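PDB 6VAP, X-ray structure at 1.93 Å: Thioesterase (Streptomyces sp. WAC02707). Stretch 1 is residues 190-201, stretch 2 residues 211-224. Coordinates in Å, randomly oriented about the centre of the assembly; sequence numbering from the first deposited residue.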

# COMPACT_ATOMS: atom_id res chain seq x y z
N PRO A 190 -1.22 -6.14 -19.32
CA PRO A 190 0.13 -5.70 -19.71
C PRO A 190 1.01 -5.55 -18.48
O PRO A 190 0.56 -5.05 -17.45
CB PRO A 190 -0.10 -4.36 -20.40
CG PRO A 190 -1.56 -4.37 -20.81
CD PRO A 190 -2.26 -5.19 -19.75
N LYS A 191 2.25 -6.01 -18.59
CA LYS A 191 3.22 -5.83 -17.52
C LYS A 191 3.43 -4.34 -17.22
O LYS A 191 3.24 -3.48 -18.08
CB LYS A 191 4.57 -6.45 -17.89
CG LYS A 191 4.62 -7.98 -17.71
CD LYS A 191 6.07 -8.47 -17.89
CE LYS A 191 6.14 -9.97 -17.87
NZ LYS A 191 7.55 -10.45 -18.06
N LEU A 192 3.86 -4.03 -16.00
CA LEU A 192 4.28 -2.66 -15.72
C LEU A 192 5.62 -2.36 -16.40
O LEU A 192 6.35 -3.24 -16.85
CB LEU A 192 4.35 -2.44 -14.20
CG LEU A 192 3.03 -2.60 -13.44
CD1 LEU A 192 3.30 -2.63 -11.93
CD2 LEU A 192 2.04 -1.50 -13.76
N ARG A 193 6.02 -1.11 -16.52
CA ARG A 193 7.38 -0.73 -16.95
C ARG A 193 8.11 -0.00 -15.82
O ARG A 193 9.30 0.12 -15.87
CB ARG A 193 7.32 0.15 -18.20
CG ARG A 193 6.64 -0.52 -19.38
CD ARG A 193 6.35 0.45 -20.50
NE ARG A 193 4.92 0.51 -20.73
CZ ARG A 193 4.10 1.34 -20.09
NH1 ARG A 193 4.61 2.23 -19.25
NH2 ARG A 193 2.81 1.29 -20.32
N CYS A 194 7.40 0.48 -14.82
CA CYS A 194 8.02 1.23 -13.73
C CYS A 194 8.82 0.27 -12.89
O CYS A 194 8.44 -0.83 -12.74
CB CYS A 194 7.03 1.80 -12.73
SG CYS A 194 6.09 0.51 -11.91
N PRO A 195 10.08 0.60 -12.16
CA PRO A 195 10.80 -0.23 -11.19
C PRO A 195 9.88 -0.74 -10.09
O PRO A 195 8.96 -0.06 -9.65
CB PRO A 195 11.87 0.72 -10.63
CG PRO A 195 12.04 1.77 -11.69
CD PRO A 195 10.69 1.94 -12.31
N ILE A 196 10.11 -1.96 -9.67
CA ILE A 196 9.40 -2.55 -8.55
C ILE A 196 10.43 -2.93 -7.51
O ILE A 196 11.44 -3.58 -7.81
CB ILE A 196 8.58 -3.77 -8.96
CG1 ILE A 196 7.37 -3.35 -9.80
CG2 ILE A 196 8.06 -4.51 -7.66
CD1 ILE A 196 6.47 -4.49 -10.24
N HIS A 197 10.23 -2.46 -6.29
CA HIS A 197 11.10 -2.78 -5.17
C HIS A 197 10.24 -3.50 -4.14
O HIS A 197 9.31 -2.91 -3.58
CB HIS A 197 11.77 -1.55 -4.56
CG HIS A 197 12.90 -1.89 -3.61
ND1 HIS A 197 13.95 -1.04 -3.36
CD2 HIS A 197 13.13 -2.99 -2.86
CE1 HIS A 197 14.78 -1.60 -2.50
NE2 HIS A 197 14.31 -2.78 -2.17
N ALA A 198 10.55 -4.75 -3.88
CA ALA A 198 9.78 -5.55 -2.96
C ALA A 198 10.52 -5.62 -1.63
O ALA A 198 11.75 -5.67 -1.58
CB ALA A 198 9.59 -6.94 -3.54
N LEU A 199 9.76 -5.63 -0.55
CA LEU A 199 10.30 -5.63 0.80
C LEU A 199 9.55 -6.66 1.63
O LEU A 199 8.31 -6.67 1.63
CB LEU A 199 10.19 -4.25 1.45
CG LEU A 199 10.58 -3.08 0.56
CD1 LEU A 199 10.13 -1.81 1.22
CD2 LEU A 199 12.08 -3.02 0.30
N THR A 200 10.27 -7.55 2.30
CA THR A 200 9.62 -8.66 2.98
C THR A 200 10.39 -9.00 4.25
O THR A 200 11.57 -8.68 4.39
CB THR A 200 9.50 -9.87 2.02
OG1 THR A 200 8.61 -10.85 2.59
CG2 THR A 200 10.88 -10.49 1.74
N GLY A 201 9.70 -9.62 5.19
CA GLY A 201 10.33 -10.15 6.37
C GLY A 201 10.73 -11.59 6.18
O GLY A 201 10.08 -12.34 5.49
N GLU A 211 7.21 -16.10 -3.40
CA GLU A 211 6.04 -15.25 -3.58
C GLU A 211 6.44 -13.79 -3.70
O GLU A 211 5.90 -13.03 -4.54
CB GLU A 211 5.06 -15.43 -2.42
CG GLU A 211 4.24 -16.70 -2.53
CD GLU A 211 3.41 -16.97 -1.29
OE1 GLU A 211 3.79 -16.51 -0.20
OE2 GLU A 211 2.39 -17.65 -1.40
N ALA A 212 7.47 -13.40 -2.93
CA ALA A 212 7.94 -12.02 -2.99
C ALA A 212 8.74 -11.80 -4.25
O ALA A 212 8.56 -10.80 -4.93
CB ALA A 212 8.76 -11.68 -1.76
N ARG A 213 9.63 -12.72 -4.58
CA ARG A 213 10.44 -12.58 -5.79
C ARG A 213 9.56 -12.54 -7.03
O ARG A 213 9.95 -11.96 -8.04
CB ARG A 213 11.48 -13.74 -5.83
CG ARG A 213 12.34 -13.78 -7.08
CD ARG A 213 13.40 -12.71 -7.06
NE ARG A 213 14.30 -12.84 -5.91
CZ ARG A 213 15.40 -12.11 -5.73
NH1 ARG A 213 15.74 -11.19 -6.63
NH2 ARG A 213 16.16 -12.30 -4.66
N ALA A 214 8.38 -13.16 -6.99
CA ALA A 214 7.54 -13.22 -8.17
C ALA A 214 7.07 -11.83 -8.58
O ALA A 214 6.63 -11.66 -9.72
CB ALA A 214 6.35 -14.13 -7.93
N TRP A 215 7.21 -10.82 -7.72
CA TRP A 215 6.89 -9.47 -8.16
C TRP A 215 7.72 -9.08 -9.37
O TRP A 215 7.29 -8.24 -10.16
CB TRP A 215 7.10 -8.48 -7.04
CG TRP A 215 5.97 -8.36 -6.06
CD1 TRP A 215 5.90 -8.97 -4.80
CD2 TRP A 215 4.80 -7.56 -6.17
NE1 TRP A 215 4.75 -8.59 -4.14
CE2 TRP A 215 4.05 -7.75 -4.96
CE3 TRP A 215 4.26 -6.76 -7.18
CZ2 TRP A 215 2.81 -7.13 -4.75
CZ3 TRP A 215 3.07 -6.14 -6.95
CH2 TRP A 215 2.34 -6.32 -5.76
N SER A 216 8.90 -9.67 -9.53
CA SER A 216 9.73 -9.38 -10.69
C SER A 216 9.03 -9.70 -12.01
O SER A 216 9.43 -9.18 -13.06
CB SER A 216 11.04 -10.19 -10.60
OG SER A 216 10.82 -11.58 -10.82
N GLU A 217 8.03 -10.58 -11.98
CA GLU A 217 7.36 -11.01 -13.20
C GLU A 217 6.28 -10.04 -13.64
O GLU A 217 5.62 -10.31 -14.66
CB GLU A 217 6.76 -12.40 -12.99
CG GLU A 217 7.80 -13.51 -12.82
CD GLU A 217 7.23 -14.76 -12.16
OE1 GLU A 217 6.02 -15.00 -12.30
OE2 GLU A 217 7.99 -15.49 -11.50
N HIS A 218 6.08 -8.94 -12.92
CA HIS A 218 5.01 -8.00 -13.20
C HIS A 218 5.49 -6.65 -13.71
O HIS A 218 4.68 -5.74 -13.90
CB HIS A 218 4.17 -7.80 -11.95
CG HIS A 218 3.39 -9.00 -11.54
ND1 HIS A 218 2.10 -9.23 -11.98
CD2 HIS A 218 3.71 -10.08 -10.79
CE1 HIS A 218 1.65 -10.36 -11.47
NE2 HIS A 218 2.62 -10.91 -10.76
N THR A 219 6.78 -6.52 -13.99
CA THR A 219 7.29 -5.30 -14.59
C THR A 219 8.44 -5.68 -15.52
O THR A 219 9.20 -6.61 -15.23
CB THR A 219 7.80 -4.31 -13.54
OG1 THR A 219 8.21 -3.10 -14.20
CG2 THR A 219 9.02 -4.85 -12.81
N ASP A 220 8.55 -4.94 -16.63
CA ASP A 220 9.72 -5.00 -17.50
C ASP A 220 10.85 -4.09 -17.05
O ASP A 220 11.96 -4.16 -17.60
CB ASP A 220 9.31 -4.64 -18.93
CG ASP A 220 8.59 -5.78 -19.64
OD1 ASP A 220 9.13 -6.91 -19.64
OD2 ASP A 220 7.49 -5.54 -20.19
N GLY A 221 10.61 -3.23 -16.08
CA GLY A 221 11.64 -2.39 -15.50
C GLY A 221 12.47 -3.14 -14.48
O GLY A 221 12.34 -4.36 -14.28
N PRO A 222 13.37 -2.43 -13.82
CA PRO A 222 14.27 -3.09 -12.87
C PRO A 222 13.53 -3.57 -11.63
O PRO A 222 12.54 -2.97 -11.20
CB PRO A 222 15.29 -2.00 -12.51
CG PRO A 222 14.60 -0.70 -12.81
CD PRO A 222 13.59 -0.98 -13.93
N PHE A 223 14.01 -4.68 -11.06
CA PHE A 223 13.42 -5.27 -9.88
C PHE A 223 14.47 -5.45 -8.78
O PHE A 223 15.61 -5.86 -9.03
CB PHE A 223 12.78 -6.61 -10.19
CG PHE A 223 12.24 -7.31 -8.96
CD1 PHE A 223 11.06 -6.91 -8.41
CD2 PHE A 223 12.93 -8.33 -8.35
CE1 PHE A 223 10.54 -7.52 -7.22
CE2 PHE A 223 12.45 -8.95 -7.19
CZ PHE A 223 11.26 -8.56 -6.64
N THR A 224 14.09 -5.15 -7.56
CA THR A 224 14.97 -5.35 -6.42
C THR A 224 14.12 -5.90 -5.28
O THR A 224 12.95 -5.53 -5.12
CB THR A 224 15.70 -4.05 -5.99
OG1 THR A 224 14.75 -3.01 -5.76
CG2 THR A 224 16.67 -3.60 -7.09
O HOH W 1 13.98 -1.66 -8.15

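Parallel strands commonly pair their backbones while a helical segment packs against one face of the sheet, and this thioesterase offers a compact example. At the apolar centre lies I196, whose CG2 sits 4.1 Å from W215 CB and 3.9 Å from F223 CD1, while its CD1 reaches T219 CB at 3.6 Å. Two residues along the strand, on the same face, A198 CB continues the packing against F223 CE1 at 3.8 Å.

The backbone holds these side chains in register. I196 N donates to P222 O (3.0 Å) and I196 O accepts from T224 N (3.1 Å), so one residue bridges two alternate partners, as parallel pairing requires; A198 N to T224 O (2.8 Å) extends the ladder. On the other face, T224 CB lies over the H197 ring, 4.1 Å from its centroid and nearly on the ring normal.

Before the strand, a single bridge repeats the motif: L192 N donates to H218 O and D220 N to L192 O, both at 2.8 Å. From the bridged T219, OG1 donates to C194 O (2.7 Å), which lies between the two pairings, and accepts from G221 N (3.1 Å), so one hydroxyl links the two stretches and its own loop. At the exposed edge, K191 NZ stays 4.2 Å from D220 OD1, beyond a salt bridge.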